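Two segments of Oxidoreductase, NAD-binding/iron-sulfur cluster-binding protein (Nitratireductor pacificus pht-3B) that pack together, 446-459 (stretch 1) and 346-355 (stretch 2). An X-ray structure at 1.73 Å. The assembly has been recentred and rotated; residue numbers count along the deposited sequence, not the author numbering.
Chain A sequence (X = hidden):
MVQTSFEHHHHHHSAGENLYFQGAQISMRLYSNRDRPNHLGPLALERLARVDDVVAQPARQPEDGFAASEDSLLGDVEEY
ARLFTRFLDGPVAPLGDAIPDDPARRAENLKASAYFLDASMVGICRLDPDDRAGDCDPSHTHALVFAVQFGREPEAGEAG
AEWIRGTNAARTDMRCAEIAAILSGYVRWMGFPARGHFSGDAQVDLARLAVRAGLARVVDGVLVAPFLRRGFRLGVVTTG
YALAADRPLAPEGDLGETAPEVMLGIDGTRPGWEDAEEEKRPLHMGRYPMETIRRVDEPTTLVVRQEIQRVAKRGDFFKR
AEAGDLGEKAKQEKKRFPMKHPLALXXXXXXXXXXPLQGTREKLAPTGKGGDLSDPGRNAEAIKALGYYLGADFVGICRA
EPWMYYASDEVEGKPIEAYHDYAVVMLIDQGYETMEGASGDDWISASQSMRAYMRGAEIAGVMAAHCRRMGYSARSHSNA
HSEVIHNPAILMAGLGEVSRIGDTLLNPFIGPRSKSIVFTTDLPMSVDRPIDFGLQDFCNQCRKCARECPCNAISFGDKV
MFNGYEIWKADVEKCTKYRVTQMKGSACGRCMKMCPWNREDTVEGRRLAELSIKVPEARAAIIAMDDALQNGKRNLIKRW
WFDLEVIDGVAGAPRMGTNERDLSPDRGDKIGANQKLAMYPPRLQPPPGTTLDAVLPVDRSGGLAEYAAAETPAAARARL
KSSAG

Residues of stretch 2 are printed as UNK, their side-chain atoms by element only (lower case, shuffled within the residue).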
# COMPACT_ATOMS: atom_id res chain seq x y z
N ALA A 446 -1.14 8.77 7.93
CA ALA A 446 -2.33 8.42 7.21
C ALA A 446 -2.12 8.44 5.70
O ALA A 446 -2.79 7.68 4.98
CB ALA A 446 -3.46 9.33 7.55
N SER A 447 -1.21 9.27 5.20
CA SER A 447 -0.90 9.23 3.76
C SER A 447 -0.23 7.95 3.36
O SER A 447 -0.43 7.46 2.23
CB SER A 447 -0.01 10.47 3.38
OG SER A 447 -0.74 11.68 3.37
N GLN A 448 0.56 7.34 4.25
CA GLN A 448 1.10 6.01 3.99
C GLN A 448 0.02 4.97 3.92
O GLN A 448 0.01 4.11 3.02
CB GLN A 448 2.15 5.62 5.04
CG GLN A 448 3.47 6.40 4.95
CD GLN A 448 4.66 5.66 5.60
OE1 GLN A 448 4.97 5.89 6.77
NE2 GLN A 448 5.31 4.74 4.83
N SER A 449 -0.92 5.03 4.82
CA SER A 449 -2.10 4.11 4.78
C SER A 449 -2.92 4.28 3.51
O SER A 449 -3.27 3.31 2.84
CB SER A 449 -3.02 4.36 5.99
OG SER A 449 -2.36 4.01 7.17
N MET A 450 -3.19 5.53 3.15
CA MET A 450 -4.11 5.81 2.03
C MET A 450 -3.50 5.48 0.70
O MET A 450 -4.22 5.04 -0.20
CB MET A 450 -4.57 7.28 2.05
CG MET A 450 -5.48 7.68 3.19
SD MET A 450 -7.07 6.77 3.16
CE MET A 450 -7.19 6.20 4.91
N ARG A 451 -2.21 5.77 0.52
CA ARG A 451 -1.55 5.34 -0.70
C ARG A 451 -1.75 3.85 -0.94
O ARG A 451 -2.13 3.42 -2.00
CB ARG A 451 -0.07 5.64 -0.66
CG ARG A 451 0.71 4.97 -1.80
CD ARG A 451 2.19 4.87 -1.61
NE ARG A 451 2.79 3.86 -2.47
CZ ARG A 451 2.86 2.56 -2.13
NH1 ARG A 451 2.45 2.14 -0.92
NH2 ARG A 451 3.39 1.69 -2.96
N ALA A 452 -1.53 3.05 0.08
CA ALA A 452 -1.64 1.60 -0.06
C ALA A 452 -3.10 1.20 -0.31
O ALA A 452 -3.34 0.29 -1.08
CB ALA A 452 -1.04 0.94 1.18
N TYR A 453 -4.02 1.83 0.39
CA TYR A 453 -5.47 1.62 0.21
C TYR A 453 -5.91 1.98 -1.22
O TYR A 453 -6.57 1.18 -1.89
CB TYR A 453 -6.24 2.49 1.13
CG TYR A 453 -6.32 1.95 2.54
CD1 TYR A 453 -6.33 0.62 2.77
CD2 TYR A 453 -6.51 2.79 3.58
CE1 TYR A 453 -6.49 0.14 4.05
CE2 TYR A 453 -6.62 2.34 4.88
CZ TYR A 453 -6.67 1.00 5.11
OH TYR A 453 -6.87 0.49 6.43
N MET A 454 -5.44 3.11 -1.70
CA MET A 454 -5.75 3.54 -3.02
C MET A 454 -5.17 2.65 -4.09
O MET A 454 -5.89 2.21 -5.02
CB MET A 454 -5.30 5.00 -3.20
CG MET A 454 -5.56 5.66 -4.57
SD MET A 454 -4.26 5.22 -5.70
CE MET A 454 -2.66 5.69 -4.83
N ARG A 455 -3.91 2.32 -3.98
CA ARG A 455 -3.27 1.45 -4.94
C ARG A 455 -3.88 0.07 -4.97
O ARG A 455 -4.13 -0.52 -6.08
CB ARG A 455 -1.79 1.33 -4.63
CG ARG A 455 -0.98 0.45 -5.56
CD ARG A 455 -0.99 0.89 -7.02
NE ARG A 455 -0.75 2.34 -7.15
CZ ARG A 455 0.45 2.94 -6.96
NH1 ARG A 455 1.52 2.21 -6.62
NH2 ARG A 455 0.57 4.28 -7.08
N GLY A 456 -4.15 -0.50 -3.80
CA GLY A 456 -4.83 -1.80 -3.70
C GLY A 456 -6.23 -1.81 -4.38
O GLY A 456 -6.53 -2.71 -5.11
N ALA A 457 -7.03 -0.83 -4.06
CA ALA A 457 -8.38 -0.68 -4.56
C ALA A 457 -8.39 -0.61 -6.05
O ALA A 457 -9.23 -1.24 -6.71
CB ALA A 457 -9.10 0.50 -3.97
N GLU A 458 -7.44 0.10 -6.63
CA GLU A 458 -7.26 0.12 -8.09
C GLU A 458 -6.96 -1.21 -8.69
O GLU A 458 -7.58 -1.65 -9.67
CB GLU A 458 -6.17 1.14 -8.44
CG GLU A 458 -5.70 1.16 -9.89
CD GLU A 458 -4.45 2.07 -10.00
OE1 GLU A 458 -4.50 3.18 -9.48
OE2 GLU A 458 -3.44 1.75 -10.62
N ILE A 459 -5.98 -1.92 -8.12
CA ILE A 459 -5.55 -3.21 -8.62
C ILE A 459 -6.65 -4.26 -8.51
O ILE A 459 -6.96 -4.97 -9.48
CB ILE A 459 -4.25 -3.71 -7.88
CG1 ILE A 459 -3.07 -2.77 -8.27
CG2 ILE A 459 -4.00 -5.20 -8.14
CD1 ILE A 459 -1.89 -2.96 -7.35
N UNK A 346 -5.43 14.69 -1.70
CA UNK A 346 -5.30 14.44 -3.18
C UNK A 346 -5.75 13.08 -3.55
O UNK A 346 -6.15 12.83 -4.68
N UNK A 347 -5.62 12.11 -2.62
CA UNK A 347 -6.05 10.71 -2.92
C UNK A 347 -7.54 10.49 -2.71
O UNK A 347 -8.11 9.61 -3.35
c UNK A 347 -5.28 9.74 -2.04
c UNK A 347 -1.59 9.53 -0.50
s UNK A 347 -2.93 8.64 -1.21
c UNK A 347 -3.80 9.78 -2.33
N UNK A 348 -8.16 11.25 -1.81
CA UNK A 348 -9.53 11.00 -1.41
C UNK A 348 -10.55 10.82 -2.55
O UNK A 348 -11.33 9.88 -2.52
c UNK A 348 -9.94 12.06 -0.42
n UNK A 348 -12.11 11.77 2.41
c UNK A 348 -11.34 11.73 0.12
o UNK A 348 -11.53 13.75 1.46
c UNK A 348 -11.66 12.50 1.39
N UNK A 349 -10.56 11.72 -3.54
CA UNK A 349 -11.56 11.56 -4.63
C UNK A 349 -11.41 10.24 -5.39
O UNK A 349 -12.42 9.64 -5.77
c UNK A 349 -9.79 12.96 -3.68
c UNK A 349 -11.24 12.74 -5.58
c UNK A 349 -10.53 13.74 -4.72
N UNK A 350 -10.18 9.78 -5.60
CA UNK A 350 -9.96 8.53 -6.30
C UNK A 350 -10.49 7.36 -5.45
O UNK A 350 -11.24 6.52 -5.93
c UNK A 350 -7.74 10.56 -7.32
c UNK A 350 -7.84 9.11 -7.73
c UNK A 350 -6.43 8.57 -8.11
c UNK A 350 -8.50 8.29 -6.61
N UNK A 351 -10.19 7.39 -4.17
CA UNK A 351 -10.61 6.37 -3.24
C UNK A 351 -12.15 6.31 -3.19
O UNK A 351 -12.75 5.25 -3.31
c UNK A 351 -7.85 6.77 -0.53
c UNK A 351 -8.54 6.32 -1.80
c UNK A 351 -10.00 6.63 -1.82
c UNK A 351 -10.72 5.76 -0.81
N UNK A 352 -12.79 7.43 -2.99
CA UNK A 352 -14.26 7.41 -2.84
C UNK A 352 -14.99 7.01 -4.11
O UNK A 352 -16.00 6.33 -4.07
o UNK A 352 -14.93 11.40 -1.44
n UNK A 352 -14.92 10.78 0.77
c UNK A 352 -14.42 9.04 -0.90
c UNK A 352 -14.79 10.51 -0.55
c UNK A 352 -14.76 8.74 -2.33
N UNK A 353 -14.51 7.43 -5.24
CA UNK A 353 -15.17 7.15 -6.48
C UNK A 353 -14.86 5.85 -7.11
O UNK A 353 -15.41 5.54 -8.15
o UNK A 353 -16.93 9.65 -7.18
c UNK A 353 -15.72 9.54 -6.98
n UNK A 353 -15.03 10.46 -6.29
c UNK A 353 -14.95 8.29 -7.44
N UNK A 354 -13.93 5.08 -6.54
CA UNK A 354 -13.77 3.70 -6.96
C UNK A 354 -14.83 2.78 -6.35
O UNK A 354 -15.07 1.68 -6.85
c UNK A 354 -12.35 3.19 -6.64
c UNK A 354 -11.29 3.65 -7.63
c UNK A 354 -9.11 3.66 -5.83
s UNK A 354 -9.66 2.88 -7.37
N UNK A 355 -15.47 3.23 -5.26
CA UNK A 355 -16.42 2.38 -4.54
C UNK A 355 -17.59 1.87 -5.47
O UNK A 355 -17.87 0.66 -5.46
c UNK A 355 -18.00 2.17 -2.67
c UNK A 355 -16.95 3.05 -3.31
c UNK A 355 -15.82 3.32 -2.33

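Position 346 has backbone atoms and nothing more, so it is Gly-346; it stands out of reach of stretch 1.

Position 347 carries an unbranched chain of two carbons, a sulfur and a terminal carbon. The sulfur lies 3.4 Å from Arg-451 N and the last carbon 3.6 Å from Ser-447 O. A thioether ending in a methyl is Met-347. With chi1 m and chi2 t it extends to the backbone of the first helix, and its SD also sits 3.9 Å from Met-450 CB.

At 348 three carbons run in line, the third bearing one oxygen and one nitrogen, and CB points away from stretch 1. The amide and chain length give Gln-348.

Position 349 has three carbons closing a ring onto its own backbone nitrogen, out of reach of the partner: Pro-349. Its nitrogen has no hydrogen to give, and the helix is kinked here.

At 350, four carbons fork at the second; CB points toward stretch 1 and lies 4.4 Å from Met-454 CG. This is Leu-350.

At 351, four carbons fork at the first, one arm two carbons long; the first carbon of that arm lies 3.8 Å from Met-454 CB and its last carbon 3.8 Å from Met-450 SD. This is Ile-351; its CB points sideways, but its end comes nearer.

Position 352 repeats the three carbons with a terminal oxygen and nitrogen, exposed and out of reach, so it is Gln-352.

Position 353 has one carbon fewer before the same amide, hence Asn-353. Rather than crossing to stretch 1, its ND2 donates to Pro-349 O at 2.8 Å.

Position 354 is again two carbons, sulfur, carbon, unbranched, with the terminal carbon 3.7 Å from Ala-457 CB. It is Met-354, whose SD lies 3.6 Å from Glu-458 N and whose CE lies 3.6 Å from Met-454 O.

Position 355 has one carbon carrying two more, giving Val-355, which does not touch stretch 1.

The rules are those of an apolar contact with no hydrogen bond across it. The helix axes approach to 9.7 Å and run in roughly the same direction, 36° apart. The contacting residues 347, 350, 351 and 354 follow helical spacing, while amides occupy 348, 352 and 353. Two flexible methionines reach along the neighbouring backbone, and Ile-351 sits between them in sequence, where Met-454 and Ile-351 bring their CA atoms within 5.6 Å. At Ala-457 the small side chain is a methyl against which the CE of Met-354 rests. Together the two stretches bury 427 Å².

Stretch 2 346-355: GMQPLIQNMV
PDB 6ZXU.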